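Local coordinates for protein predicted zincin-like metalloprotease (Acidothermus cellulolyticus 11B, PDB 3E11) that is of unknown function but is predicted to be a zincin-like metalloprotease and can bind calcium, at residues E23-A28 against T93-I98. Numbering follows the deposited sequence.
Sequences EEFARA and TVVHEI
Val95 sets its CG1 methyl over one face of the Phe25 ring, a CH-pi contact with the carbon 3.6 Å from the ring centroid and 14° off the normal. The methyl lies slightly toward the rim, where Val95 CG1 is 3.6 Å from Phe25 CZ, the nearest ring atom, and the two side chains cross at about a right angle. Val95 reaches the ring because CG1 extends anti to its backbone N (chi1 171°). The Phe25 side chain also touches Leu109 of helix 106-110. This is the buried, close-fitting part of the contact. One helical turn on, Ile98 meets Ala28 differently: its CD1 lies 3.3 Å from the carbonyl O of Ala28, an apolar methyl against a backbone oxygen, while CG1 comes within 3.9 Å of the Ala28 CB. Ala28, partly exposed, also touches Phe102. No hydrogen bond joins the two segments, which bury 203 Å² between them. Segment 93-98 belongs to helix 83-101, which carries His96, Glu97 and His100 of an HExxH pattern, the sequence that in zincins supplies metal ligands and the general base; no metal is bound to the pattern's histidines here, so that role remains inferred. The loop between helix 7-19 and strand 32-37 thus packs against Val95 and Ile98, whereas Glu97 touches Ile69 and Tyr49 on the sheet. Trimming Phe25 to an alanine would probably open a gap over Val95 CG1 and take the aromatic ring away from Leu109. The loop's other flank is looser: Glu23, Glu24, Ala26 and Arg27 are exposed and stay clear of segment 93-98, and within the 3-10 turn there Ala26 N bonds to Glu23 O at 3.2 Å.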
ATOM      1  N   GLU A  23       8.105 -10.176  -7.419  1.00 10.13           N
ATOM      2  CA  GLU A  23       7.221 -11.025  -8.205  1.00 11.16           C
ATOM      3  C   GLU A  23       6.507 -12.059  -7.343  1.00  9.89           C
ATOM      4  O   GLU A  23       5.436 -12.490  -7.718  1.00 10.30           O
ATOM      5  CB  GLU A  23       7.963 -11.749  -9.347  1.00 11.90           C
ATOM      6  CG  GLU A  23       8.269 -10.865 -10.573  1.00 14.41           C
ATOM      7  N   GLU A  24       7.081 -12.468  -6.206  1.00  9.46           N
ATOM      8  CA  GLU A  24       6.395 -13.457  -5.369  1.00  9.70           C
ATOM      9  C   GLU A  24       5.066 -12.927  -4.772  1.00  8.69           C
ATOM     10  O   GLU A  24       4.218 -13.724  -4.403  1.00  8.55           O
ATOM     11  CB  GLU A  24       7.295 -14.042  -4.255  1.00 10.71           C
ATOM     12  CG  GLU A  24       8.034 -13.036  -3.379  1.00 12.71           C
ATOM     13  CD  GLU A  24       9.434 -12.687  -3.899  1.00 14.44           C
ATOM     14  OE1 GLU A  24       9.633 -12.613  -5.148  1.00 13.30           O
ATOM     15  OE2 GLU A  24      10.348 -12.468  -3.044  1.00 19.26           O
ATOM     16  N   PHE A  25       4.894 -11.602  -4.725  1.00  7.84           N
ATOM     17  CA  PHE A  25       3.666 -10.972  -4.227  1.00  7.33           C
ATOM     18  C   PHE A  25       2.703 -10.502  -5.341  1.00  6.77           C
ATOM     19  O   PHE A  25       1.658  -9.949  -5.054  1.00  6.33           O
ATOM     20  CB  PHE A  25       4.059  -9.746  -3.383  1.00  8.41           C
ATOM     21  CG  PHE A  25       4.879 -10.095  -2.193  1.00  7.61           C
ATOM     22  CD1 PHE A  25       4.297 -10.732  -1.113  1.00  7.54           C
ATOM     23  CD2 PHE A  25       6.224  -9.827  -2.159  1.00 10.63           C
ATOM     24  CE1 PHE A  25       5.045 -11.091  -0.033  1.00  7.98           C
ATOM     25  CE2 PHE A  25       6.975 -10.171  -1.052  1.00 12.14           C
ATOM     26  CZ  PHE A  25       6.377 -10.804   0.003  1.00  8.46           C
ATOM     27  N   ALA A  26       3.102 -10.670  -6.593  1.00  6.41           N
ATOM     28  CA  ALA A  26       2.374 -10.074  -7.718  1.00  6.78           C
ATOM     29  C   ALA A  26       0.986 -10.666  -7.790  1.00  5.99           C
ATOM     30  O   ALA A  26      -0.004  -9.938  -7.848  1.00  6.63           O
ATOM     31  CB  ALA A  26       3.115 -10.305  -9.026  1.00  7.45           C
ATOM     32  N   ARG A  27       0.892 -11.988  -7.770  1.00  6.72           N
ATOM     33  CA  ARG A  27      -0.410 -12.637  -7.845  1.00  6.00           C
ATOM     34  C   ARG A  27      -1.263 -12.276  -6.619  1.00  5.81           C
ATOM     35  O   ARG A  27      -2.465 -12.101  -6.736  1.00  5.83           O
ATOM     36  CB  ARG A  27      -0.282 -14.156  -8.018  1.00  6.24           C
ATOM     37  CG  ARG A  27      -1.606 -14.883  -7.941  1.00  7.33           C
ATOM     38  CD  ARG A  27      -2.603 -14.475  -9.057  1.00  8.27           C
ATOM     39  NE  ARG A  27      -3.852 -15.221  -8.921  1.00  7.92           N
ATOM     40  CZ  ARG A  27      -4.840 -14.897  -8.090  1.00 10.87           C
ATOM     41  NH1 ARG A  27      -4.746 -13.829  -7.292  1.00 12.09           N
ATOM     42  NH2 ARG A  27      -5.922 -15.669  -8.033  1.00 11.30           N
ATOM     43  N   ALA A  28      -0.653 -12.192  -5.446  1.00  5.65           N
ATOM     44  CA  ALA A  28      -1.393 -11.770  -4.229  1.00  4.80           C
ATOM     45  C   ALA A  28      -2.026 -10.366  -4.355  1.00  5.02           C
ATOM     46  O   ALA A  28      -3.074 -10.097  -3.778  1.00  6.54           O
ATOM     47  CB  ALA A  28      -0.483 -11.819  -3.002  1.00  4.50           C
ATOM     48  N   THR A  93       5.043  -1.117   3.130  1.00  7.88           N
ATOM     49  CA  THR A  93       3.693  -1.039   3.672  1.00  8.35           C
ATOM     50  C   THR A  93       2.674  -1.855   2.865  1.00  8.52           C
ATOM     51  O   THR A  93       1.914  -2.635   3.442  1.00  8.31           O
ATOM     52  CB  THR A  93       3.247   0.430   3.792  1.00  8.35           C
ATOM     53  OG1 THR A  93       4.128   1.097   4.697  1.00  8.37           O
ATOM     54  CG2 THR A  93       1.802   0.545   4.296  1.00 10.53           C
ATOM     55  N   VAL A  94       2.686  -1.681   1.552  1.00  8.80           N
ATOM     56  CA  VAL A  94       1.830  -2.447   0.641  1.00  8.90           C
ATOM     57  C   VAL A  94       2.097  -3.955   0.802  1.00  8.60           C
ATOM     58  O   VAL A  94       1.148  -4.755   0.932  1.00  7.56           O
ATOM     59  CB  VAL A  94       2.020  -2.000  -0.825  1.00  9.22           C
ATOM     60  CG1 VAL A  94       1.224  -2.890  -1.754  1.00 10.50           C
ATOM     61  CG2 VAL A  94       1.595  -0.537  -1.019  1.00  9.97           C
ATOM     62  N   VAL A  95       3.377  -4.349   0.777  1.00  7.95           N
ATOM     63  CA  VAL A  95       3.724  -5.773   0.898  1.00  8.78           C
ATOM     64  C   VAL A  95       3.277  -6.364   2.250  1.00  9.08           C
ATOM     65  O   VAL A  95       2.704  -7.469   2.314  1.00 10.07           O
ATOM     66  CB  VAL A  95       5.223  -6.026   0.667  1.00  8.80           C
ATOM     67  CG1 VAL A  95       5.585  -7.466   1.013  1.00  8.56           C
ATOM     68  CG2 VAL A  95       5.553  -5.772  -0.788  1.00  9.78           C
ATOM     69  N   HIS A  96       3.487  -5.634   3.334  1.00  9.08           N
ATOM     70  CA  HIS A  96       2.945  -6.080   4.619  1.00  9.00           C
ATOM     71  C   HIS A  96       1.441  -6.195   4.639  1.00  8.81           C
ATOM     72  O   HIS A  96       0.893  -7.160   5.182  1.00  9.19           O
ATOM     73  CB  HIS A  96       3.439  -5.187   5.762  1.00  9.75           C
ATOM     74  CG  HIS A  96       4.870  -5.444   6.107  1.00 12.07           C
ATOM     75  ND1 HIS A  96       5.293  -5.740   7.381  1.00 15.84           N
ATOM     76  CD2 HIS A  96       5.971  -5.514   5.318  1.00 14.78           C
ATOM     77  CE1 HIS A  96       6.604  -5.922   7.371  1.00 16.69           C
ATOM     78  NE2 HIS A  96       7.036  -5.794   6.131  1.00 15.92           N
ATOM     79  N   GLU A  97       0.765  -5.223   4.048  1.00  8.33           N
ATOM     80  CA  GLU A  97      -0.686  -5.223   4.074  1.00  8.88           C
ATOM     81  C   GLU A  97      -1.220  -6.392   3.267  1.00  8.34           C
ATOM     82  O   GLU A  97      -2.125  -7.086   3.709  1.00  8.34           O
ATOM     83  CB  GLU A  97      -1.254  -3.880   3.582  1.00  9.47           C
ATOM     84  CG  GLU A  97      -1.115  -2.740   4.610  1.00  9.63           C
ATOM     85  CD  GLU A  97      -1.787  -3.076   5.932  1.00  9.03           C
ATOM     86  OE1 GLU A  97      -2.843  -3.725   5.921  1.00 12.17           O
ATOM     87  OE2 GLU A  97      -1.233  -2.741   6.991  1.00  9.71           O
ATOM     88  N   ILE A  98      -0.645  -6.649   2.098  1.00  7.20           N
ATOM     89  CA  ILE A  98      -1.131  -7.764   1.289  1.00  6.93           C
ATOM     90  C   ILE A  98      -0.800  -9.109   1.950  1.00  7.69           C
ATOM     91  O   ILE A  98      -1.640 -10.024   1.983  1.00  7.90           O
ATOM     92  CB  ILE A  98      -0.650  -7.668  -0.194  1.00  6.51           C
ATOM     93  CG1 ILE A  98      -1.527  -8.564  -1.078  1.00  5.04           C
ATOM     94  CG2 ILE A  98       0.815  -7.958  -0.357  1.00  6.63           C
ATOM     95  CD1 ILE A  98      -2.996  -8.151  -1.093  1.00  5.22           C
TER